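Local coordinates for ABC transporter, substrate binding protein (Aeropyrum pernix, PDB 3EAF) that probably captures a small solute outside the cell and hands it to a membrane-bound ABC transporter, and carries a bound magnesium ion, at residues 118-123 / 293-298; 348-353 / 375-380; 8-13 / 62-67. One frame throughout, in Å; residues are numbered along the deposited sequence.

Interaction 1: 118-123 / 293-298; sequences FYPAPD and GFVNVW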
loop_
_atom_site.group_PDB
_atom_site.type_symbol
_atom_site.label_atom_id
_atom_site.label_comp_id
_atom_site.label_asym_id
_atom_site.label_seq_id
_atom_site.Cartn_x
_atom_site.Cartn_y
_atom_site.Cartn_z
ATOM N N PHE A 118 2.402 7.595 -9.053
ATOM C CA PHE A 118 0.992 7.500 -8.675
ATOM C C PHE A 118 0.781 6.240 -7.834
ATOM O O PHE A 118 1.519 5.266 -7.958
ATOM C CB PHE A 118 0.089 7.410 -9.916
ATOM C CG PHE A 118 0.154 8.609 -10.824
ATOM C CD1 PHE A 118 -0.774 9.641 -10.703
ATOM C CD2 PHE A 118 1.118 8.689 -11.831
ATOM C CE1 PHE A 118 -0.727 10.750 -11.551
ATOM C CE2 PHE A 118 1.172 9.791 -12.689
ATOM C CZ PHE A 118 0.244 10.821 -12.555
ATOM N N TYR A 119 -0.228 6.269 -6.974
ATOM C CA TYR A 119 -0.712 5.054 -6.312
ATOM C C TYR A 119 -2.162 5.285 -5.912
ATOM O O TYR A 119 -2.518 6.400 -5.542
ATOM C CB TYR A 119 0.167 4.644 -5.112
ATOM C CG TYR A 119 0.594 5.775 -4.194
ATOM C CD1 TYR A 119 -0.243 6.216 -3.162
ATOM C CD2 TYR A 119 1.842 6.388 -4.338
ATOM C CE1 TYR A 119 0.134 7.259 -2.320
ATOM C CE2 TYR A 119 2.231 7.433 -3.490
ATOM C CZ TYR A 119 1.372 7.859 -2.486
ATOM O OH TYR A 119 1.757 8.879 -1.641
ATOM N N PRO A 120 -3.007 4.236 -5.997
ATOM C CA PRO A 120 -4.452 4.378 -5.783
ATOM C C PRO A 120 -4.873 4.329 -4.305
ATOM O O PRO A 120 -5.820 3.620 -3.946
ATOM C CB PRO A 120 -5.014 3.174 -6.542
ATOM C CG PRO A 120 -3.983 2.123 -6.343
ATOM C CD PRO A 120 -2.643 2.838 -6.308
ATOM N N ALA A 121 -4.170 5.081 -3.462
ATOM C CA ALA A 121 -4.430 5.092 -2.026
ATOM C C ALA A 121 -3.937 6.421 -1.445
ATOM O O ALA A 121 -3.151 7.119 -2.089
ATOM C CB ALA A 121 -3.725 3.903 -1.341
ATOM N N PRO A 122 -4.395 6.778 -0.230
ATOM C CA PRO A 122 -3.753 7.922 0.424
ATOM C C PRO A 122 -2.298 7.582 0.728
ATOM O O PRO A 122 -1.951 6.411 0.820
ATOM C CB PRO A 122 -4.538 8.081 1.734
ATOM C CG PRO A 122 -5.810 7.290 1.550
ATOM C CD PRO A 122 -5.444 6.175 0.611
ATOM N N ASP A 123 -1.458 8.594 0.895
ATOM C CA ASP A 123 -0.082 8.353 1.297
ATOM C C ASP A 123 -0.061 7.720 2.689
ATOM O O ASP A 123 -1.042 7.818 3.428
ATOM C CB ASP A 123 0.679 9.666 1.327
ATOM C CG ASP A 123 0.125 10.608 2.361
ATOM O OD1 ASP A 123 0.699 10.679 3.464
ATOM O OD2 ASP A 123 -0.912 11.233 2.082
ATOM N N GLY A 293 -2.278 -5.588 -5.638
ATOM C CA GLY A 293 -1.610 -5.773 -6.930
ATOM C C GLY A 293 -2.533 -5.520 -8.106
ATOM O O GLY A 293 -2.174 -4.817 -9.050
ATOM N N PHE A 294 -3.731 -6.093 -8.035
ATOM C CA PHE A 294 -4.737 -5.964 -9.089
ATOM C C PHE A 294 -5.091 -4.500 -9.365
ATOM O O PHE A 294 -5.134 -4.076 -10.522
ATOM C CB PHE A 294 -5.994 -6.761 -8.713
ATOM C CG PHE A 294 -6.902 -7.069 -9.878
ATOM C CD1 PHE A 294 -6.789 -8.277 -10.565
ATOM C CD2 PHE A 294 -7.886 -6.163 -10.274
ATOM C CE1 PHE A 294 -7.643 -8.573 -11.642
ATOM C CE2 PHE A 294 -8.736 -6.449 -11.343
ATOM C CZ PHE A 294 -8.609 -7.646 -12.029
ATOM N N VAL A 295 -5.338 -3.732 -8.302
ATOM C CA VAL A 295 -5.759 -2.335 -8.455
ATOM C C VAL A 295 -4.686 -1.418 -9.031
ATOM O O VAL A 295 -5.019 -0.421 -9.677
ATOM C CB VAL A 295 -6.348 -1.717 -7.155
ATOM C CG1 VAL A 295 -7.636 -2.446 -6.748
ATOM C CG2 VAL A 295 -5.312 -1.674 -6.011
ATOM N N ASN A 296 -3.411 -1.742 -8.806
ATOM C CA ASN A 296 -2.329 -0.981 -9.433
ATOM C C ASN A 296 -2.332 -1.144 -10.951
ATOM O O ASN A 296 -2.245 -0.163 -11.687
ATOM C CB ASN A 296 -0.958 -1.317 -8.822
ATOM C CG ASN A 296 -0.727 -0.606 -7.483
ATOM O OD1 ASN A 296 -1.654 -0.032 -6.911
ATOM N ND2 ASN A 296 0.509 -0.642 -6.985
ATOM N N VAL A 297 -2.469 -2.380 -11.413
ATOM C CA VAL A 297 -2.576 -2.650 -12.847
ATOM C C VAL A 297 -3.849 -2.004 -13.416
ATOM O O VAL A 297 -3.810 -1.384 -14.487
ATOM C CB VAL A 297 -2.544 -4.168 -13.130
ATOM C CG1 VAL A 297 -2.820 -4.461 -14.594
ATOM C CG2 VAL A 297 -1.189 -4.757 -12.692
ATOM N N TRP A 298 -4.956 -2.127 -12.682
ATOM C CA TRP A 298 -6.246 -1.597 -13.135
ATOM C C TRP A 298 -6.197 -0.087 -13.326
ATOM O O TRP A 298 -6.790 0.437 -14.272
ATOM C CB TRP A 298 -7.363 -1.945 -12.148
ATOM C CG TRP A 298 -8.759 -1.958 -12.738
ATOM C CD1 TRP A 298 -9.153 -1.500 -13.974
ATOM C CD2 TRP A 298 -9.944 -2.442 -12.098
ATOM N NE1 TRP A 298 -10.508 -1.692 -14.141
ATOM C CE2 TRP A 298 -11.018 -2.260 -13.002
ATOM C CE3 TRP A 298 -10.207 -3.013 -10.841
ATOM C CZ2 TRP A 298 -12.334 -2.625 -12.688
ATOM C CZ3 TRP A 298 -11.521 -3.387 -10.536
ATOM C CH2 TRP A 298 -12.560 -3.196 -11.462
#

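Interaction 2: 348-353 / 375-380; sequences AYRKVF and VDCARY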
loop_
_atom_site.group_PDB
_atom_site.type_symbol
_atom_site.label_atom_id
_atom_site.label_comp_id
_atom_site.label_asym_id
_atom_site.label_seq_id
_atom_site.Cartn_x
_atom_site.Cartn_y
_atom_site.Cartn_z
ATOM N N ALA A 348 -4.499 10.736 -3.988
ATOM C CA ALA A 348 -5.660 10.101 -4.628
ATOM C C ALA A 348 -6.963 10.350 -3.874
ATOM O O ALA A 348 -7.997 10.635 -4.485
ATOM C CB ALA A 348 -5.415 8.599 -4.811
ATOM N N TYR A 349 -6.888 10.222 -2.547
ATOM C CA TYR A 349 -8.002 10.437 -1.617
ATOM C C TYR A 349 -7.423 10.330 -0.213
ATOM O O TYR A 349 -6.223 10.082 -0.067
ATOM C CB TYR A 349 -9.160 9.443 -1.841
ATOM C CG TYR A 349 -8.783 7.973 -1.805
ATOM C CD1 TYR A 349 -8.921 7.225 -0.634
ATOM C CD2 TYR A 349 -8.314 7.324 -2.947
ATOM C CE1 TYR A 349 -8.585 5.868 -0.599
ATOM C CE2 TYR A 349 -7.972 5.979 -2.923
ATOM C CZ TYR A 349 -8.108 5.257 -1.744
ATOM O OH TYR A 349 -7.763 3.926 -1.717
ATOM N N ARG A 350 -8.244 10.526 0.816
ATOM C CA ARG A 350 -7.720 10.568 2.190
ATOM C C ARG A 350 -8.224 9.457 3.113
ATOM O O ARG A 350 -7.504 9.029 4.021
ATOM C CB ARG A 350 -7.992 11.929 2.844
ATOM C CG ARG A 350 -7.250 13.094 2.215
ATOM C CD ARG A 350 -7.512 14.407 2.948
ATOM N NE ARG A 350 -6.687 14.582 4.149
ATOM C CZ ARG A 350 -7.159 14.640 5.398
ATOM N NH1 ARG A 350 -8.464 14.523 5.640
ATOM N NH2 ARG A 350 -6.321 14.822 6.416
ATOM N N LYS A 351 -9.453 8.999 2.907
ATOM C CA LYS A 351 -10.048 8.081 3.881
ATOM C C LYS A 351 -9.602 6.626 3.703
ATOM O O LYS A 351 -9.103 6.243 2.647
ATOM C CB LYS A 351 -11.573 8.213 3.932
ATOM C CG LYS A 351 -12.319 7.769 2.696
ATOM C CD LYS A 351 -13.826 8.015 2.880
ATOM C CE LYS A 351 -14.181 9.494 2.748
ATOM N NZ LYS A 351 -15.672 9.694 2.685
ATOM N N VAL A 352 -9.761 5.845 4.768
ATOM C CA VAL A 352 -9.367 4.438 4.790
ATOM C C VAL A 352 -10.413 3.593 5.495
ATOM O O VAL A 352 -11.242 4.121 6.237
ATOM C CB VAL A 352 -8.005 4.222 5.504
ATOM C CG1 VAL A 352 -6.876 4.852 4.709
ATOM C CG2 VAL A 352 -8.035 4.740 6.953
ATOM N N PHE A 353 -10.383 2.287 5.240
ATOM C CA PHE A 353 -11.136 1.333 6.048
ATOM C C PHE A 353 -10.301 0.958 7.263
ATOM O O PHE A 353 -9.077 0.939 7.198
ATOM C CB PHE A 353 -11.470 0.065 5.258
ATOM C CG PHE A 353 -12.322 0.301 4.037
ATOM C CD1 PHE A 353 -13.689 0.565 4.158
ATOM C CD2 PHE A 353 -11.763 0.230 2.762
ATOM C CE1 PHE A 353 -14.488 0.762 3.017
ATOM C CE2 PHE A 353 -12.548 0.429 1.617
ATOM C CZ PHE A 353 -13.913 0.703 1.750
ATOM N N VAL A 375 -5.391 18.763 9.347
ATOM C CA VAL A 375 -4.104 18.095 9.546
ATOM C C VAL A 375 -3.521 17.717 8.187
ATOM O O VAL A 375 -4.042 16.834 7.494
ATOM C CB VAL A 375 -4.241 16.841 10.438
ATOM C CG1 VAL A 375 -2.876 16.214 10.696
ATOM C CG2 VAL A 375 -4.941 17.184 11.755
ATOM N N ASP A 376 -2.452 18.403 7.801
ATOM C CA ASP A 376 -1.838 18.181 6.500
ATOM C C ASP A 376 -0.733 17.126 6.598
ATOM O O ASP A 376 0.457 17.429 6.450
ATOM C CB ASP A 376 -1.311 19.492 5.921
ATOM C CG ASP A 376 -1.210 19.464 4.404
ATOM O OD1 ASP A 376 -1.262 18.373 3.794
ATOM O OD2 ASP A 376 -1.070 20.548 3.813
ATOM N N CYS A 377 -1.156 15.890 6.858
ATOM C CA CYS A 377 -0.262 14.744 7.031
ATOM C C CYS A 377 0.754 14.613 5.898
ATOM O O CYS A 377 1.950 14.423 6.143
ATOM C CB CYS A 377 -1.080 13.453 7.119
ATOM S SG CYS A 377 -2.715 13.640 7.859
ATOM N N ALA A 378 0.262 14.714 4.666
ATOM C CA ALA A 378 1.079 14.560 3.468
ATOM C C ALA A 378 2.209 15.577 3.425
ATOM O O ALA A 378 3.377 15.204 3.321
ATOM C CB ALA A 378 0.217 14.678 2.222
ATOM N N ARG A 379 1.858 16.859 3.515
ATOM C CA ARG A 379 2.863 17.911 3.418
ATOM C C ARG A 379 3.863 17.919 4.579
ATOM O O ARG A 379 5.005 18.329 4.389
ATOM C CB ARG A 379 2.219 19.278 3.188
ATOM C CG ARG A 379 1.643 19.397 1.779
ATOM C CD ARG A 379 1.210 20.813 1.434
ATOM N NE ARG A 379 0.569 20.867 0.120
ATOM C CZ ARG A 379 -0.704 20.560 -0.109
ATOM N NH1 ARG A 379 -1.495 20.173 0.885
ATOM N NH2 ARG A 379 -1.184 20.636 -1.343
ATOM N N TYR A 380 3.452 17.423 5.749
ATOM C CA TYR A 380 4.377 17.258 6.881
ATOM C C TYR A 380 5.553 16.387 6.465
ATOM O O TYR A 380 6.709 16.719 6.736
ATOM C CB TYR A 380 3.695 16.619 8.098
ATOM C CG TYR A 380 2.578 17.422 8.745
ATOM C CD1 TYR A 380 2.397 18.780 8.470
ATOM C CD2 TYR A 380 1.721 16.819 9.663
ATOM C CE1 TYR A 380 1.362 19.511 9.073
ATOM C CE2 TYR A 380 0.701 17.536 10.271
ATOM C CZ TYR A 380 0.530 18.881 9.974
ATOM O OH TYR A 380 -0.486 19.587 10.588
#

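Interaction 3: 8-13 / 62-67; sequences GLLVDE and TTAEEY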
loop_
_atom_site.group_PDB
_atom_site.type_symbol
_atom_site.label_atom_id
_atom_site.label_comp_id
_atom_site.label_asym_id
_atom_site.label_seq_id
_atom_site.Cartn_x
_atom_site.Cartn_y
_atom_site.Cartn_z
ATOM N N GLY A 8 6.872 -2.763 -17.047
ATOM C CA GLY A 8 7.649 -3.456 -16.031
ATOM C C GLY A 8 6.809 -3.816 -14.821
ATOM O O GLY A 8 5.906 -3.075 -14.431
ATOM N N LEU A 9 7.098 -4.974 -14.241
ATOM C CA LEU A 9 6.478 -5.390 -12.992
ATOM C C LEU A 9 7.585 -5.742 -12.004
ATOM O O LEU A 9 8.187 -6.812 -12.090
ATOM C CB LEU A 9 5.527 -6.579 -13.214
ATOM C CG LEU A 9 4.893 -7.234 -11.981
ATOM C CD1 LEU A 9 4.101 -6.232 -11.152
ATOM C CD2 LEU A 9 4.016 -8.410 -12.386
ATOM N N LEU A 10 7.840 -4.827 -11.074
ATOM C CA LEU A 10 8.873 -5.006 -10.064
ATOM C C LEU A 10 8.238 -5.500 -8.764
ATOM O O LEU A 10 7.400 -4.816 -8.175
ATOM C CB LEU A 10 9.618 -3.682 -9.844
ATOM C CG LEU A 10 10.945 -3.707 -9.085
ATOM C CD1 LEU A 10 12.088 -4.175 -9.981
ATOM C CD2 LEU A 10 11.231 -2.320 -8.523
ATOM N N VAL A 11 8.623 -6.697 -8.337
ATOM C CA VAL A 11 7.995 -7.341 -7.179
ATOM C C VAL A 11 9.007 -7.894 -6.181
ATOM O O VAL A 11 10.170 -8.127 -6.518
ATOM C CB VAL A 11 7.003 -8.466 -7.602
ATOM C CG1 VAL A 11 5.810 -7.879 -8.359
ATOM C CG2 VAL A 11 7.693 -9.562 -8.433
ATOM N N ASP A 12 8.557 -8.091 -4.944
ATOM C CA ASP A 12 9.344 -8.824 -3.962
ATOM C C ASP A 12 8.664 -10.157 -3.672
ATOM O O ASP A 12 7.710 -10.223 -2.898
ATOM C CB ASP A 12 9.524 -8.007 -2.677
ATOM C CG ASP A 12 10.372 -8.728 -1.643
ATOM O OD1 ASP A 12 10.880 -9.830 -1.949
ATOM O OD2 ASP A 12 10.533 -8.194 -0.523
ATOM N N GLU A 13 9.165 -11.218 -4.297
ATOM C CA GLU A 13 8.609 -12.555 -4.114
ATOM C C GLU A 13 9.416 -13.437 -3.163
ATOM O O GLU A 13 8.924 -14.471 -2.705
ATOM C CB GLU A 13 8.470 -13.252 -5.467
ATOM C CG GLU A 13 7.395 -12.653 -6.360
ATOM C CD GLU A 13 7.251 -13.391 -7.675
ATOM O OE1 GLU A 13 8.256 -13.961 -8.155
ATOM O OE2 GLU A 13 6.129 -13.401 -8.233
ATOM N N THR A 62 19.940 -2.328 -4.973
ATOM C CA THR A 62 20.883 -2.431 -6.086
ATOM C C THR A 62 20.182 -3.088 -7.270
ATOM O O THR A 62 20.209 -2.562 -8.392
ATOM C CB THR A 62 22.141 -3.244 -5.689
ATOM O OG1 THR A 62 22.767 -2.613 -4.563
ATOM C CG2 THR A 62 23.156 -3.313 -6.861
ATOM N N THR A 63 19.542 -4.225 -6.993
ATOM C CA THR A 63 18.766 -4.975 -7.980
ATOM C C THR A 63 17.619 -4.144 -8.578
ATOM O O THR A 63 17.370 -4.215 -9.784
ATOM C CB THR A 63 18.224 -6.294 -7.372
ATOM O OG1 THR A 63 19.275 -6.960 -6.661
ATOM C CG2 THR A 63 17.712 -7.227 -8.457
ATOM N N ALA A 64 16.934 -3.355 -7.746
ATOM C CA ALA A 64 15.877 -2.455 -8.238
ATOM C C ALA A 64 16.370 -1.532 -9.364
ATOM O O ALA A 64 15.720 -1.403 -10.407
ATOM C CB ALA A 64 15.315 -1.624 -7.104
ATOM N N GLU A 65 17.516 -0.892 -9.142
ATOM C CA GLU A 65 18.102 0.017 -10.135
ATOM C C GLU A 65 18.584 -0.715 -11.397
ATOM O O GLU A 65 18.499 -0.180 -12.505
ATOM C CB GLU A 65 19.235 0.836 -9.505
ATOM C CG GLU A 65 18.783 1.701 -8.325
ATOM C CD GLU A 65 19.860 2.638 -7.815
ATOM O OE1 GLU A 65 20.774 2.990 -8.595
ATOM O OE2 GLU A 65 19.793 3.029 -6.626
ATOM N N GLU A 66 19.078 -1.938 -11.227
ATOM C CA GLU A 66 19.478 -2.774 -12.365
ATOM C C GLU A 66 18.285 -3.165 -13.255
ATOM O O GLU A 66 18.355 -3.059 -14.486
ATOM C CB GLU A 66 20.237 -4.010 -11.875
ATOM C CG GLU A 66 21.681 -3.698 -11.469
ATOM C CD GLU A 66 22.288 -4.721 -10.523
ATOM O OE1 GLU A 66 21.588 -5.669 -10.103
ATOM O OE2 GLU A 66 23.483 -4.567 -10.192
ATOM N N TYR A 67 17.193 -3.605 -12.629
ATOM C CA TYR A 67 15.980 -3.954 -13.370
ATOM C C TYR A 67 15.285 -2.742 -13.983
ATOM O O TYR A 67 14.646 -2.863 -15.032
ATOM C CB TYR A 67 15.009 -4.753 -12.503
ATOM C CG TYR A 67 15.469 -6.160 -12.183
ATOM C CD1 TYR A 67 16.206 -6.907 -13.103
ATOM C CD2 TYR A 67 15.147 -6.758 -10.964
ATOM C CE1 TYR A 67 16.622 -8.207 -12.809
ATOM C CE2 TYR A 67 15.547 -8.055 -10.672
ATOM C CZ TYR A 67 16.291 -8.769 -11.596
ATOM O OH TYR A 67 16.693 -10.056 -11.309
#

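Interaction 1: 118-123 / 293-298
A side-chain carbonyl oxygen, not a hydrocarbon, lies closest to the ring of Pro-120: Asn-296 OD1 sits 3.1 Å from Pro-120 CD and 3.2 Å from Pro-120 CG. The two side chains meet at about a right angle, with the amide oxygen beside the CG–CD bond of the pyrrolidine. CG of Asn-296 lies anti to its carbonyl carbon (chi1 -79°), which brings the amide nearer the loop. Hydrogen bonds of ND2 to Tyr-24 OH and, weakly, to Ser-104 O probably help fix the amide's rotation. One helix position earlier, Val-295 CG2 packs on Pro-120 CG at 4.0 Å. Pro-120 is the centre of an inverse gamma turn, closed by a weak bond from Ala-121 N to Tyr-119 O. Segment 118-123 leads from strand 117-118 of the first sheet to helix 124-139, one of the links between the two domains, and helix 288-304 packs against it. An alanine here, lacking CG and CD, is likely to open a gap against Val-295 CG2 and leave the Asn-296 oxygen more loosely packed. Because CD is bonded to the proline nitrogen, its hydrogens are somewhat polarised, so the oxygen's close approach is consistent with a weak electrostatic attraction added to van der Waals contact.

Interaction 2: 348-353 / 375-380
Arg-350 makes the largest contribution, and its NH2 makes the closest approaches, 3.2 Å to Val-375 O and 4.1 Å to Cys-377 SG. Both partners lie oblique to the guanidinium plane. The arginine chain is extended through chi2 and then bends at chi3 (82°), which turns the guanidinium along the chain that leads into the helix 377-382. The strongest partner of the group is Glu-370, whose OE2 forms a salt bridge with NH1; Ala-371 O also accepts from NH1, and Pro-372 O from NH2. Val-375 meets the arginine through its backbone carbonyl, while its side chain packs on Ala-165. That same carbonyl receives a weak bond from Cys-377 N, which closes an inverse gamma turn centred on Asp-376, the residue that caps the helix. Cys-377 points its side chain toward 348-353, and this side chain also touches Thr-126 and Cys-129 of helix 124-139. The arginine is thus bonded to the 370-372 loop and packs against the start of helix 377-382, on one of the chain crossings between the domains, as in type I periplasmic binding proteins.

Interaction 3: 8-13 / 62-67
Tyr-67 N bonds to Thr-63 O at 2.9 Å, the shortest polar bond within the two segments, and this helical turn brings the tyrosine to the same side as Ala-64, where both meet Leu-10. The contact itself is wholly apolar and is carried by the two methyl branches of the leucine. Leu-10 CD1 approaches Tyr-67 CB to 3.9 Å and Tyr-67 CD2 to 4.1 Å, so it lies at the edge of the ring, near its plane, and not over a face. The other branch, Leu-10 CD2, reaches Ala-64 CB at 4.4 Å. The leucine's first torsion (chi1 -166°) sets CG opposite the backbone N, and the fork then offers one methyl to each partner. Strand 3-11 is an inner strand of the first domain's sheet, and helix 61-74 belongs to the beta-alpha-beta crossover that joins strand 47-56 to strand 79-82, the two neighbours of 3-11; the leucine therefore packs beneath the connecting helix, as in other Rossmann-like layers. Small Ala-64 is consistent with the helix lying over the strand at a Leu-10 CA to Ala-64 CA distance of 7.7 Å. Tyr-57 and Asp-87 each touch both Leu-10 and Ala-64, and Tyr-67 also leans on Arg-55 of strand 47-56.

Overall arrangement
Interactions 1 and 2 are neighbours, with centres 15 Å apart, and they touch where chain segments pass between the two domains: Tyr-349 OH makes a probable hydrogen bond of 3.0 Å with Pro-120 O, and Pro-122 packs on the backbone of Tyr-349 and Arg-350. Interaction 1 borders Tyr-341 of the magnesium site, which Glu-325 and Asp-340 complete: the side chain of Pro-120 is about 4 Å from that of Tyr-341 and about 13 Å from the ion. Interaction 2 is farther off, the Arg-350 side chain being about 10 Å from that of Asp-340. Interaction 3, inside the first domain, touches neither; its nearest atoms are about 6 Å from those of interaction 1 and about 18 Å from those of interaction 2.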